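Local coordinates for outer membrane protein SusF (Bacteroides thetaiotaomicron, PDB 4FE9) that binds starch at the bacterial cell surface through carbohydrate-binding modules, ahead of the transport of starch into the periplasm for degradation, at residues Thr145-Gly157 with Ala167-Tyr180. Residues are numbered along the deposited sequence; the frame is centred on the assembly and turned at random.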
loop_
_atom_site.group_PDB
_atom_site.type_symbol
_atom_site.label_atom_id
_atom_site.label_comp_id
_atom_site.label_asym_id
_atom_site.label_seq_id
_atom_site.Cartn_x
_atom_site.Cartn_y
_atom_site.Cartn_z
ATOM N N THR A 145 25.038 -3.504 -4.256
ATOM C CA THR A 145 24.305 -4.418 -3.371
ATOM C C THR A 145 24.602 -5.868 -3.720
ATOM O O THR A 145 25.160 -6.144 -4.789
ATOM C CB THR A 145 22.834 -4.152 -3.392
ATOM O OG1 THR A 145 22.310 -4.458 -4.679
ATOM C CG2 THR A 145 22.538 -2.647 -3.065
ATOM N N PRO A 146 24.303 -6.803 -2.794
ATOM C CA PRO A 146 24.491 -8.207 -3.174
ATOM C C PRO A 146 23.798 -8.563 -4.468
ATOM O O PRO A 146 22.766 -7.979 -4.814
ATOM C CB PRO A 146 23.899 -8.995 -1.969
ATOM C CG PRO A 146 23.947 -7.962 -0.776
ATOM C CD PRO A 146 23.680 -6.646 -1.454
ATOM N N ALA A 147 24.360 -9.526 -5.184
ATOM C CA ALA A 147 23.670 -10.126 -6.335
ATOM C C ALA A 147 22.349 -10.785 -5.904
ATOM O O ALA A 147 22.217 -11.237 -4.781
ATOM C CB ALA A 147 24.580 -11.163 -7.010
ATOM N N VAL A 148 21.361 -10.776 -6.783
ATOM C CA VAL A 148 20.137 -11.532 -6.563
ATOM C C VAL A 148 20.412 -13.039 -6.669
ATOM O O VAL A 148 21.147 -13.477 -7.549
ATOM C CB VAL A 148 19.032 -11.127 -7.574
ATOM C CG1 VAL A 148 17.805 -11.990 -7.371
ATOM C CG2 VAL A 148 18.659 -9.665 -7.378
ATOM N N ASP A 149 20.031 -13.788 -5.639
ATOM C CA ASP A 149 20.285 -15.243 -5.650
ATOM C C ASP A 149 19.306 -15.901 -6.633
ATOM O O ASP A 149 18.118 -15.654 -6.552
ATOM C CB ASP A 149 20.116 -15.830 -4.244
ATOM C CG ASP A 149 20.678 -17.245 -4.128
ATOM O OD1 ASP A 149 21.651 -17.442 -3.370
ATOM O OD2 ASP A 149 20.220 -18.133 -4.880
ATOM N N PRO A 150 19.835 -16.639 -7.650
ATOM C CA PRO A 150 18.943 -17.227 -8.697
ATOM C C PRO A 150 17.932 -18.243 -8.113
ATOM O O PRO A 150 16.818 -18.377 -8.627
ATOM C CB PRO A 150 19.925 -17.945 -9.655
ATOM C CG PRO A 150 21.253 -18.020 -8.927
ATOM C CD PRO A 150 21.270 -16.838 -7.961
ATOM N N ASP A 151 18.255 -18.811 -6.963
ATOM C CA ASP A 151 17.374 -19.768 -6.325
ATOM C C ASP A 151 16.556 -19.159 -5.177
ATOM O O ASP A 151 15.926 -19.874 -4.428
ATOM C CB ASP A 151 18.178 -20.959 -5.829
ATOM C CG ASP A 151 18.858 -21.706 -6.963
ATOM O OD1 ASP A 151 18.133 -22.215 -7.833
ATOM O OD2 ASP A 151 20.112 -21.630 -7.075
ATOM N N GLY A 152 16.570 -17.841 -5.044
ATOM C CA GLY A 152 15.616 -17.171 -4.143
ATOM C C GLY A 152 16.124 -17.015 -2.711
ATOM O O GLY A 152 17.320 -17.078 -2.457
ATOM N N TYR A 153 15.197 -16.797 -1.779
ATOM C CA TYR A 153 15.537 -16.434 -0.403
ATOM C C TYR A 153 14.712 -17.248 0.593
ATOM O O TYR A 153 13.563 -17.553 0.332
ATOM C CB TYR A 153 15.264 -14.940 -0.177
ATOM C CG TYR A 153 16.169 -14.067 -0.992
ATOM C CD1 TYR A 153 17.449 -13.795 -0.544
ATOM C CD2 TYR A 153 15.859 -13.767 -2.331
ATOM C CE1 TYR A 153 18.412 -13.180 -1.400
ATOM C CE2 TYR A 153 16.808 -13.132 -3.175
ATOM C CZ TYR A 153 18.046 -12.799 -2.677
ATOM O OH TYR A 153 18.999 -12.222 -3.501
ATOM N N TYR A 154 15.286 -17.489 1.768
ATOM C CA TYR A 154 14.613 -18.243 2.814
ATOM C C TYR A 154 14.556 -17.421 4.130
ATOM O O TYR A 154 15.476 -16.628 4.410
ATOM C CB TYR A 154 15.364 -19.538 3.048
ATOM C CG TYR A 154 15.192 -20.517 1.938
ATOM C CD1 TYR A 154 15.892 -20.372 0.743
ATOM C CD2 TYR A 154 14.307 -21.589 2.059
ATOM C CE1 TYR A 154 15.730 -21.284 -0.302
ATOM C CE2 TYR A 154 14.166 -22.525 1.040
ATOM C CZ TYR A 154 14.857 -22.355 -0.147
ATOM O OH TYR A 154 14.670 -23.242 -1.184
ATOM N N ILE A 155 13.485 -17.596 4.909
ATOM C CA ILE A 155 13.452 -17.105 6.293
ATOM C C ILE A 155 13.794 -18.223 7.256
ATOM O O ILE A 155 13.258 -19.356 7.150
ATOM C CB ILE A 155 12.088 -16.553 6.670
ATOM C CG1 ILE A 155 11.646 -15.460 5.698
ATOM C CG2 ILE A 155 12.062 -16.089 8.145
ATOM C CD1 ILE A 155 12.372 -14.191 5.862
ATOM N N VAL A 156 14.633 -17.893 8.234
ATOM C CA VAL A 156 14.945 -18.771 9.340
ATOM C C VAL A 156 14.831 -17.903 10.629
ATOM O O VAL A 156 15.366 -16.799 10.678
ATOM C CB VAL A 156 16.406 -19.293 9.205
ATOM C CG1 VAL A 156 16.855 -20.039 10.443
ATOM C CG2 VAL A 156 16.535 -20.184 8.002
ATOM N N GLY A 157 14.142 -18.396 11.651
ATOM C CA GLY A 157 14.035 -17.665 12.913
ATOM C C GLY A 157 13.523 -18.500 14.069
ATOM O O GLY A 157 13.577 -19.734 14.024
ATOM N N ALA A 167 14.026 -23.994 7.281
ATOM C CA ALA A 167 13.973 -22.694 6.554
ATOM C C ALA A 167 12.752 -22.622 5.650
ATOM O O ALA A 167 12.361 -23.599 5.092
ATOM C CB ALA A 167 15.241 -22.474 5.759
ATOM N N GLN A 168 12.051 -21.504 5.668
ATOM C CA GLN A 168 10.863 -21.358 4.858
ATOM C C GLN A 168 11.105 -20.465 3.649
ATOM O O GLN A 168 11.608 -19.351 3.794
ATOM C CB GLN A 168 9.729 -20.804 5.698
ATOM C CG GLN A 168 9.170 -21.855 6.691
ATOM C CD GLN A 168 8.027 -21.308 7.536
ATOM O OE1 GLN A 168 7.291 -20.425 7.096
ATOM N NE2 GLN A 168 7.821 -21.898 8.723
ATOM N N GLN A 169 10.775 -20.956 2.455
ATOM C CA GLN A 169 11.068 -20.201 1.233
ATOM C C GLN A 169 10.118 -19.033 1.057
ATOM O O GLN A 169 8.907 -19.197 1.132
ATOM C CB GLN A 169 11.032 -21.085 -0.026
ATOM C CG GLN A 169 11.711 -20.415 -1.207
ATOM C CD GLN A 169 11.900 -21.341 -2.390
ATOM O OE1 GLN A 169 11.301 -22.411 -2.454
ATOM N NE2 GLN A 169 12.637 -20.882 -3.379
ATOM N N MET A 170 10.674 -17.892 0.680
ATOM C CA MET A 170 9.873 -16.720 0.331
ATOM C C MET A 170 9.312 -16.833 -1.092
ATOM O O MET A 170 9.976 -17.375 -1.965
ATOM C CB MET A 170 10.743 -15.462 0.448
ATOM C CG MET A 170 11.461 -15.357 1.804
ATOM S SD MET A 170 12.142 -13.701 2.110
ATOM C CE MET A 170 10.639 -12.782 2.482
ATOM N N LYS A 171 8.081 -16.346 -1.293
ATOM C CA LYS A 171 7.445 -16.343 -2.631
ATOM C C LYS A 171 7.823 -15.090 -3.398
ATOM O O LYS A 171 7.581 -13.984 -2.938
ATOM C CB LYS A 171 5.895 -16.416 -2.519
ATOM C CG LYS A 171 5.346 -17.779 -1.956
ATOM C CD LYS A 171 6.346 -18.924 -2.181
ATOM C CE LYS A 171 5.748 -20.290 -1.808
ATOM N NZ LYS A 171 4.421 -20.147 -1.122
ATOM N N LYS A 172 8.348 -15.270 -4.606
ATOM C CA LYS A 172 8.604 -14.147 -5.495
ATOM C C LYS A 172 7.319 -13.606 -6.072
ATOM O O LYS A 172 6.617 -14.304 -6.767
ATOM C CB LYS A 172 9.553 -14.551 -6.624
ATOM C CG LYS A 172 10.006 -13.394 -7.473
ATOM C CD LYS A 172 11.407 -13.596 -7.976
ATOM C CE LYS A 172 11.420 -14.299 -9.317
ATOM N NZ LYS A 172 11.372 -15.756 -9.137
ATOM N N ASP A 173 7.018 -12.349 -5.785
ATOM C CA ASP A 173 5.808 -11.729 -6.286
ATOM C C ASP A 173 5.715 -11.800 -7.820
ATOM O O ASP A 173 6.728 -11.683 -8.529
ATOM C CB ASP A 173 5.710 -10.284 -5.812
ATOM C CG ASP A 173 4.307 -9.717 -5.955
ATOM O OD1 ASP A 173 3.383 -10.488 -6.327
ATOM O OD2 ASP A 173 4.137 -8.494 -5.746
ATOM N N ALA A 174 4.513 -12.093 -8.312
ATOM C CA ALA A 174 4.241 -12.166 -9.760
ATOM C C ALA A 174 4.368 -10.795 -10.476
ATOM O O ALA A 174 4.900 -10.711 -11.596
ATOM C CB ALA A 174 2.831 -12.779 -10.010
ATOM N N LEU A 175 3.902 -9.735 -9.818
ATOM C CA LEU A 175 3.901 -8.397 -10.416
ATOM C C LEU A 175 5.272 -7.714 -10.340
ATOM O O LEU A 175 5.822 -7.297 -11.379
ATOM C CB LEU A 175 2.812 -7.514 -9.782
ATOM C CG LEU A 175 1.360 -8.006 -10.018
ATOM C CD1 LEU A 175 0.333 -7.228 -9.152
ATOM C CD2 LEU A 175 0.981 -7.969 -11.529
ATOM N N ASP A 176 5.862 -7.693 -9.132
ATOM C CA ASP A 176 7.174 -7.062 -8.895
ATOM C C ASP A 176 8.258 -8.108 -8.573
ATOM O O ASP A 176 8.252 -8.721 -7.492
ATOM C CB ASP A 176 7.065 -6.039 -7.762
ATOM C CG ASP A 176 8.390 -5.326 -7.476
ATOM O OD1 ASP A 176 8.365 -4.272 -6.781
ATOM O OD2 ASP A 176 9.458 -5.816 -7.930
ATOM N N GLU A 177 9.189 -8.305 -9.506
ATOM C CA GLU A 177 10.134 -9.429 -9.417
ATOM C C GLU A 177 11.258 -9.217 -8.391
ATOM O O GLU A 177 12.129 -10.080 -8.222
ATOM C CB GLU A 177 10.749 -9.714 -10.781
ATOM C CG GLU A 177 11.644 -8.564 -11.316
ATOM C CD GLU A 177 12.171 -8.836 -12.728
ATOM O OE1 GLU A 177 11.673 -9.784 -13.378
ATOM O OE2 GLU A 177 13.104 -8.124 -13.168
ATOM N N ASN A 178 11.297 -8.034 -7.792
ATOM C CA ASN A 178 12.295 -7.724 -6.766
ATOM C C ASN A 178 11.779 -8.055 -5.394
ATOM O O ASN A 178 12.481 -7.887 -4.415
ATOM C CB ASN A 178 12.638 -6.243 -6.802
ATOM C CG ASN A 178 13.120 -5.799 -8.153
ATOM O OD1 ASN A 178 14.111 -6.322 -8.665
ATOM N ND2 ASN A 178 12.500 -4.733 -8.687
ATOM N N LEU A 179 10.489 -8.342 -5.320
ATOM C CA LEU A 179 9.804 -8.463 -4.056
ATOM C C LEU A 179 9.560 -9.945 -3.661
ATOM O O LEU A 179 9.070 -10.766 -4.486
ATOM C CB LEU A 179 8.499 -7.711 -4.130
ATOM C CG LEU A 179 7.671 -7.594 -2.840
ATOM C CD1 LEU A 179 8.469 -6.884 -1.733
ATOM C CD2 LEU A 179 6.354 -6.822 -3.140
ATOM N N TYR A 180 10.021 -10.305 -2.459
ATOM C CA TYR A 180 9.816 -11.631 -1.897
ATOM C C TYR A 180 8.991 -11.548 -0.624
ATOM O O TYR A 180 9.171 -10.638 0.193
ATOM C CB TYR A 180 11.149 -12.294 -1.575
ATOM C CG TYR A 180 12.026 -12.460 -2.747
ATOM C CD1 TYR A 180 12.032 -13.653 -3.465
ATOM C CD2 TYR A 180 12.755 -11.381 -3.251
ATOM C CE1 TYR A 180 12.836 -13.808 -4.590
ATOM C CE2 TYR A 180 13.482 -11.498 -4.435
ATOM C CZ TYR A 180 13.549 -12.720 -5.072
ATOM O OH TYR A 180 14.336 -12.870 -6.179
HETATM O O HOH W 1 15.531 -15.260 -7.223
HETATM O O HOH W 2 12.522 -17.423 -2.836
#
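Tyr154 and Gln169 face each other as an antiparallel non-hydrogen-bonded pair, flanked by the hydrogen-bonded pair Ile155 and Gln168, whose two backbone bonds are followed by a third from Met170 N to Tyr153 O at 2.9 Å. Beyond this point the strands part, and a water takes over the bridging, accepting from Tyr153 N and donating to Met170 O.

On one face of the hairpin the Tyr154 ring lies over the side chain of Gln169. CG of Gln169, set anti to its own backbone N (chi1 -164°), sits 4.0 Å from the centroid of the Tyr154 ring as a CH-pi contact, and the extended chain carries its amide alongside the phenol oxygen, nearly parallel to the ring. Ala167 CB fits between Tyr154 and Val156, and is pressed close against Val156 CG2 at 3.5 Å.

On the face bearing Ile155 the contact is mainly apolar. Met170, with CG beside its backbone N (chi1 -52°), brings SD to 3.8 Å from Ile155 CD1, while Phe245 of strand 241-246 also packs on the methionine. Nearby, Tyr153 drives its ring edge into the face of Tyr180 in a T-shaped stack, planes at 70°, with CD2 of Tyr153 over the centre of the Tyr180 ring. Both phenol oxygens are tied to the type I turn from Asp149 to Gly152: Tyr153 OH accepts from Asp149 N at 2.8 Å, and a water links Tyr180 OH to Asp149 O. These bonds hold the hydroxyl ends of the two stacked rings to the turn.

Ile155 also packs on Ile194, Ile243 and the glucose-binding residue Phe192, probably next to the starch site. The whole is a beta hairpin inside the antiparallel sheet of the first carbohydrate-binding module, between strands 179-186 and 191-196, and exemplifies how water replaces a direct interstrand bond where strands diverge.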